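Phosphorylated carbohydrates phosphatase TM_1254 (PDB 3KBB) dephosphorylates several phosphorylated sugars, among them erythrose 4-phosphate and fructose 6-phosphate, using a divalent metal ion and working best with cobalt. Local coordinates at residues Asn86-Lys99 and Lys204-Leu216. Numbering follows the deposited sequence.
Sequences NPGVREALEFVKSK and KPEEILNVLKEVL
F95 reaches across to helix 208-215 with its ring backed by K213: CG of K213 sits over one face, 4.0 Å from the ring centroid, a CH-pi contact. With chi1 at -178° F95 CG points away from the backbone N, and the ring slides past L212, so that CD2 packs on L212 CB and the ring edge meets L212 O. Apolar packing continues along the pair. L209 CD1 presses on F95 CB at 3.6 Å while its CD2 lies against the E91 carboxylate; L212 CD1 fits between A92 and V96. The backbones come close at A92, where A92 CA is 4.6 Å from L209 CA. Replacing F95 by an alanine is likely to open a gap between L209, L212 and L216 and to take the aromatic face from K213 CG. Polar links run through water: one accepts from L209 N (2.8 Å) and donates to P205 O and, weakly, G88 O; another joins E91 OE2 to K213 NZ. The two helices, 20° from parallel, lie side by side on the parallel sheet of this HAD-like fold, V96 and L216 against strand 3-7, I208 and L212 on strand 160-164.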
loop_
_atom_site.group_PDB
_atom_site.type_symbol
_atom_site.label_atom_id
_atom_site.label_comp_id
_atom_site.label_asym_id
_atom_site.label_seq_id
_atom_site.Cartn_x
_atom_site.Cartn_y
_atom_site.Cartn_z
ATOM N N ASN A 86 -5.526 -9.626 -0.256
ATOM C CA ASN A 86 -6.617 -9.478 0.720
ATOM C C ASN A 86 -7.887 -10.166 0.202
ATOM O O ASN A 86 -8.159 -10.162 -1.014
ATOM C CB ASN A 86 -6.906 -8.018 1.013
ATOM C CG ASN A 86 -5.874 -7.415 1.923
ATOM O OD1 ASN A 86 -5.251 -8.138 2.706
ATOM N ND2 ASN A 86 -5.717 -6.091 1.873
ATOM N N PRO A 87 -8.689 -10.731 1.130
ATOM C CA PRO A 87 -9.922 -11.393 0.672
ATOM C C PRO A 87 -10.857 -10.440 -0.070
ATOM O O PRO A 87 -11.069 -9.297 0.367
ATOM C CB PRO A 87 -10.577 -11.883 1.986
ATOM C CG PRO A 87 -9.896 -11.091 3.113
ATOM C CD PRO A 87 -8.502 -10.821 2.600
ATOM N N GLY A 88 -11.425 -10.929 -1.173
ATOM C CA GLY A 88 -12.443 -10.196 -1.948
ATOM C C GLY A 88 -11.875 -9.197 -2.939
ATOM O O GLY A 88 -12.608 -8.686 -3.801
ATOM N N VAL A 89 -10.575 -8.915 -2.842
ATOM C CA VAL A 89 -10.020 -7.892 -3.729
ATOM C C VAL A 89 -9.950 -8.365 -5.209
ATOM O O VAL A 89 -10.277 -7.607 -6.142
ATOM C CB VAL A 89 -8.659 -7.388 -3.185
ATOM C CG1 VAL A 89 -7.959 -6.545 -4.215
ATOM C CG2 VAL A 89 -8.906 -6.621 -1.911
ATOM N N ARG A 90 -9.553 -9.611 -5.427
ATOM C CA ARG A 90 -9.552 -10.133 -6.796
ATOM C C ARG A 90 -10.936 -10.026 -7.443
ATOM O O ARG A 90 -11.049 -9.590 -8.593
ATOM C CB ARG A 90 -8.979 -11.548 -6.837
ATOM C CG ARG A 90 -8.764 -12.086 -8.238
ATOM C CD ARG A 90 -8.179 -13.487 -8.190
ATOM N NE ARG A 90 -6.881 -13.496 -7.512
ATOM C CZ ARG A 90 -5.722 -13.277 -8.143
ATOM N NH1 ARG A 90 -5.698 -13.021 -9.449
ATOM N NH2 ARG A 90 -4.597 -13.289 -7.457
ATOM N N GLU A 91 -11.997 -10.352 -6.688
ATOM C CA GLU A 91 -13.373 -10.346 -7.210
ATOM C C GLU A 91 -13.774 -8.912 -7.576
ATOM O O GLU A 91 -14.536 -8.664 -8.520
ATOM C CB GLU A 91 -14.343 -10.920 -6.145
ATOM C CG GLU A 91 -15.386 -11.898 -6.712
ATOM C CD GLU A 91 -16.397 -12.449 -5.673
ATOM O OE1 GLU A 91 -15.990 -12.755 -4.524
ATOM O OE2 GLU A 91 -17.601 -12.602 -6.041
ATOM N N ALA A 92 -13.278 -7.963 -6.789
ATOM C CA ALA A 92 -13.533 -6.562 -7.019
ATOM C C ALA A 92 -12.841 -6.100 -8.288
ATOM O O ALA A 92 -13.454 -5.403 -9.091
ATOM C CB ALA A 92 -13.053 -5.745 -5.837
ATOM N N LEU A 93 -11.579 -6.496 -8.479
ATOM C CA LEU A 93 -10.861 -6.139 -9.720
ATOM C C LEU A 93 -11.539 -6.778 -10.940
ATOM O O LEU A 93 -11.747 -6.121 -11.978
ATOM C CB LEU A 93 -9.394 -6.566 -9.650
ATOM C CG LEU A 93 -8.557 -5.952 -8.513
ATOM C CD1 LEU A 93 -7.149 -6.519 -8.588
ATOM C CD2 LEU A 93 -8.532 -4.474 -8.693
ATOM N N GLU A 94 -11.885 -8.054 -10.790
ATOM C CA GLU A 94 -12.635 -8.753 -11.854
ATOM C C GLU A 94 -13.948 -8.031 -12.185
ATOM O O GLU A 94 -14.307 -7.879 -13.354
ATOM C CB GLU A 94 -12.869 -10.204 -11.440
ATOM C CG GLU A 94 -11.641 -11.068 -11.522
ATOM C CD GLU A 94 -11.870 -12.444 -10.939
ATOM O OE1 GLU A 94 -12.906 -12.639 -10.243
ATOM O OE2 GLU A 94 -11.005 -13.329 -11.150
ATOM N N PHE A 95 -14.661 -7.559 -11.162
ATOM C CA PHE A 95 -15.908 -6.857 -11.397
ATOM C C PHE A 95 -15.736 -5.564 -12.206
ATOM O O PHE A 95 -16.499 -5.310 -13.157
ATOM C CB PHE A 95 -16.663 -6.593 -10.062
ATOM C CG PHE A 95 -17.993 -5.912 -10.252
ATOM C CD1 PHE A 95 -19.091 -6.624 -10.761
ATOM C CD2 PHE A 95 -18.151 -4.563 -9.942
ATOM C CE1 PHE A 95 -20.325 -5.971 -10.941
ATOM C CE2 PHE A 95 -19.358 -3.905 -10.108
ATOM C CZ PHE A 95 -20.466 -4.631 -10.627
ATOM N N VAL A 96 -14.761 -4.723 -11.833
ATOM C CA VAL A 96 -14.529 -3.497 -12.612
ATOM C C VAL A 96 -14.264 -3.843 -14.086
ATOM O O VAL A 96 -14.801 -3.175 -14.986
ATOM C CB VAL A 96 -13.322 -2.657 -12.077
ATOM C CG1 VAL A 96 -13.157 -1.409 -12.909
ATOM C CG2 VAL A 96 -13.587 -2.300 -10.578
ATOM N N LYS A 97 -13.442 -4.858 -14.327
ATOM C CA LYS A 97 -13.135 -5.236 -15.720
ATOM C C LYS A 97 -14.403 -5.727 -16.431
ATOM O O LYS A 97 -14.639 -5.392 -17.606
ATOM C CB LYS A 97 -11.994 -6.250 -15.827
ATOM C CG LYS A 97 -10.605 -5.644 -15.473
ATOM C CD LYS A 97 -10.422 -4.181 -15.959
ATOM C CE LYS A 97 -10.366 -4.005 -17.500
ATOM N NZ LYS A 97 -10.436 -2.553 -17.915
ATOM N N SER A 98 -15.232 -6.464 -15.691
ATOM C CA SER A 98 -16.527 -6.974 -16.241
ATOM C C SER A 98 -17.437 -5.842 -16.719
ATOM O O SER A 98 -18.304 -6.059 -17.593
ATOM C CB SER A 98 -17.255 -7.844 -15.208
ATOM O OG SER A 98 -18.028 -7.052 -14.282
ATOM N N LYS A 99 -17.261 -4.631 -16.163
ATOM C CA LYS A 99 -18.068 -3.468 -16.532
ATOM C C LYS A 99 -17.438 -2.619 -17.645
ATOM O O LYS A 99 -17.967 -1.571 -18.021
ATOM C CB LYS A 99 -18.351 -2.604 -15.300
ATOM C CG LYS A 99 -19.116 -3.373 -14.223
ATOM C CD LYS A 99 -20.593 -3.571 -14.600
ATOM C CE LYS A 99 -21.498 -2.718 -13.736
ATOM N NZ LYS A 99 -22.715 -2.286 -14.511
ATOM N N LYS A 204 -13.947 -2.455 4.680
ATOM C CA LYS A 204 -12.916 -3.520 4.720
ATOM C C LYS A 204 -12.666 -3.998 3.278
ATOM O O LYS A 204 -13.503 -3.807 2.406
ATOM C CB LYS A 204 -13.386 -4.697 5.603
ATOM C CG LYS A 204 -13.643 -4.300 7.066
ATOM C CD LYS A 204 -13.992 -5.494 7.948
ATOM C CE LYS A 204 -15.490 -5.787 7.941
ATOM N NZ LYS A 204 -16.314 -4.847 8.790
ATOM N N PRO A 205 -11.493 -4.574 3.001
ATOM C CA PRO A 205 -11.204 -5.051 1.648
ATOM C C PRO A 205 -12.320 -5.934 1.097
ATOM O O PRO A 205 -12.711 -5.772 -0.057
ATOM C CB PRO A 205 -9.936 -5.881 1.860
ATOM C CG PRO A 205 -9.236 -5.094 2.927
ATOM C CD PRO A 205 -10.328 -4.743 3.890
ATOM N N GLU A 206 -12.846 -6.828 1.937
ATOM C CA GLU A 206 -13.968 -7.714 1.567
ATOM C C GLU A 206 -15.225 -6.976 1.187
ATOM O O GLU A 206 -16.090 -7.564 0.570
ATOM C CB GLU A 206 -14.393 -8.633 2.735
ATOM C CG GLU A 206 -13.286 -9.262 3.488
ATOM C CD GLU A 206 -12.832 -8.378 4.622
ATOM O OE1 GLU A 206 -13.534 -8.326 5.661
ATOM O OE2 GLU A 206 -11.769 -7.756 4.479
ATOM N N GLU A 207 -15.364 -5.715 1.605
ATOM C CA GLU A 207 -16.593 -4.955 1.324
ATOM C C GLU A 207 -16.504 -4.134 0.037
ATOM O O GLU A 207 -17.473 -3.507 -0.384
ATOM C CB GLU A 207 -16.953 -4.041 2.509
ATOM C CG GLU A 207 -17.465 -4.821 3.752
ATOM C CD GLU A 207 -17.285 -4.086 5.090
ATOM O OE1 GLU A 207 -16.943 -2.870 5.122
ATOM O OE2 GLU A 207 -17.481 -4.765 6.141
ATOM N N ILE A 208 -15.328 -4.130 -0.584
ATOM C CA ILE A 208 -15.107 -3.259 -1.754
ATOM C C ILE A 208 -16.007 -3.702 -2.921
ATOM O O ILE A 208 -16.596 -2.875 -3.614
ATOM C CB ILE A 208 -13.628 -3.272 -2.150
ATOM C CG1 ILE A 208 -12.792 -2.524 -1.072
ATOM C CG2 ILE A 208 -13.433 -2.651 -3.554
ATOM C CD1 ILE A 208 -11.262 -2.604 -1.281
ATOM N N LEU A 209 -16.125 -5.009 -3.107
ATOM C CA LEU A 209 -16.971 -5.524 -4.190
ATOM C C LEU A 209 -18.401 -4.979 -4.138
ATOM O O LEU A 209 -18.903 -4.468 -5.116
ATOM C CB LEU A 209 -16.944 -7.054 -4.195
ATOM C CG LEU A 209 -17.901 -7.705 -5.215
ATOM C CD1 LEU A 209 -17.626 -7.328 -6.664
ATOM C CD2 LEU A 209 -17.789 -9.174 -5.040
ATOM N N ASN A 210 -19.058 -5.061 -2.979
ATOM C CA ASN A 210 -20.400 -4.508 -2.861
ATOM C C ASN A 210 -20.481 -2.989 -3.043
ATOM O O ASN A 210 -21.449 -2.470 -3.628
ATOM C CB ASN A 210 -21.083 -4.974 -1.559
ATOM C CG ASN A 210 -21.399 -6.467 -1.563
ATOM O OD1 ASN A 210 -21.513 -7.099 -2.618
ATOM N ND2 ASN A 210 -21.548 -7.034 -0.371
ATOM N N VAL A 211 -19.454 -2.260 -2.601
ATOM C CA VAL A 211 -19.391 -0.846 -2.967
ATOM C C VAL A 211 -19.423 -0.665 -4.494
ATOM O O VAL A 211 -20.162 0.169 -5.011
ATOM C CB VAL A 211 -18.158 -0.138 -2.369
ATOM C CG1 VAL A 211 -18.040 1.275 -2.952
ATOM C CG2 VAL A 211 -18.296 -0.085 -0.852
ATOM N N LEU A 212 -18.609 -1.429 -5.213
ATOM C CA LEU A 212 -18.555 -1.259 -6.670
ATOM C C LEU A 212 -19.901 -1.601 -7.311
ATOM O O LEU A 212 -20.323 -0.913 -8.228
ATOM C CB LEU A 212 -17.430 -2.082 -7.297
ATOM C CG LEU A 212 -16.069 -1.585 -6.771
ATOM C CD1 LEU A 212 -14.988 -2.565 -7.213
ATOM C CD2 LEU A 212 -15.807 -0.180 -7.229
ATOM N N LYS A 213 -20.559 -2.656 -6.809
ATOM C CA LYS A 213 -21.877 -3.058 -7.353
ATOM C C LYS A 213 -22.898 -1.913 -7.142
ATOM O O LYS A 213 -23.774 -1.654 -7.979
ATOM C CB LYS A 213 -22.327 -4.377 -6.711
ATOM C CG LYS A 213 -21.537 -5.580 -7.144
ATOM C CD LYS A 213 -22.112 -6.843 -6.519
ATOM C CE LYS A 213 -21.542 -8.077 -7.194
ATOM N NZ LYS A 213 -22.067 -9.299 -6.533
ATOM N N GLU A 214 -22.740 -1.171 -6.052
ATOM C CA GLU A 214 -23.592 -0.041 -5.747
ATOM C C GLU A 214 -23.324 1.152 -6.674
ATOM O O GLU A 214 -24.275 1.764 -7.185
ATOM C CB GLU A 214 -23.401 0.370 -4.274
ATOM C CG GLU A 214 -24.208 1.631 -3.824
ATOM C CD GLU A 214 -23.601 2.328 -2.585
ATOM O OE1 GLU A 214 -22.619 1.796 -1.989
ATOM O OE2 GLU A 214 -24.112 3.422 -2.221
ATOM N N VAL A 215 -22.039 1.491 -6.910
ATOM C CA VAL A 215 -21.700 2.766 -7.568
ATOM C C VAL A 215 -21.376 2.726 -9.076
ATOM O O VAL A 215 -21.417 3.777 -9.751
ATOM C CB VAL A 215 -20.549 3.551 -6.812
ATOM C CG1 VAL A 215 -20.920 3.765 -5.364
ATOM C CG2 VAL A 215 -19.212 2.835 -6.925
ATOM N N LEU A 216 -21.007 1.563 -9.586
ATOM C CA LEU A 216 -20.691 1.440 -11.017
ATOM C C LEU A 216 -21.942 1.261 -11.863
ATOM O O LEU A 216 -22.988 0.835 -11.361
ATOM C CB LEU A 216 -19.693 0.309 -11.291
ATOM C CG LEU A 216 -18.322 0.443 -10.605
ATOM C CD1 LEU A 216 -17.376 -0.631 -11.173
ATOM C CD2 LEU A 216 -17.733 1.852 -10.759
ATOM O OXT LEU A 216 -21.905 1.546 -13.068
HETATM O O HOH W 1 -14.215 -6.839 -2.171
HETATM O O HOH W 2 -20.264 -11.547 -6.811
HETATM O O HOH W 3 -23.408 0.125 -14.716
#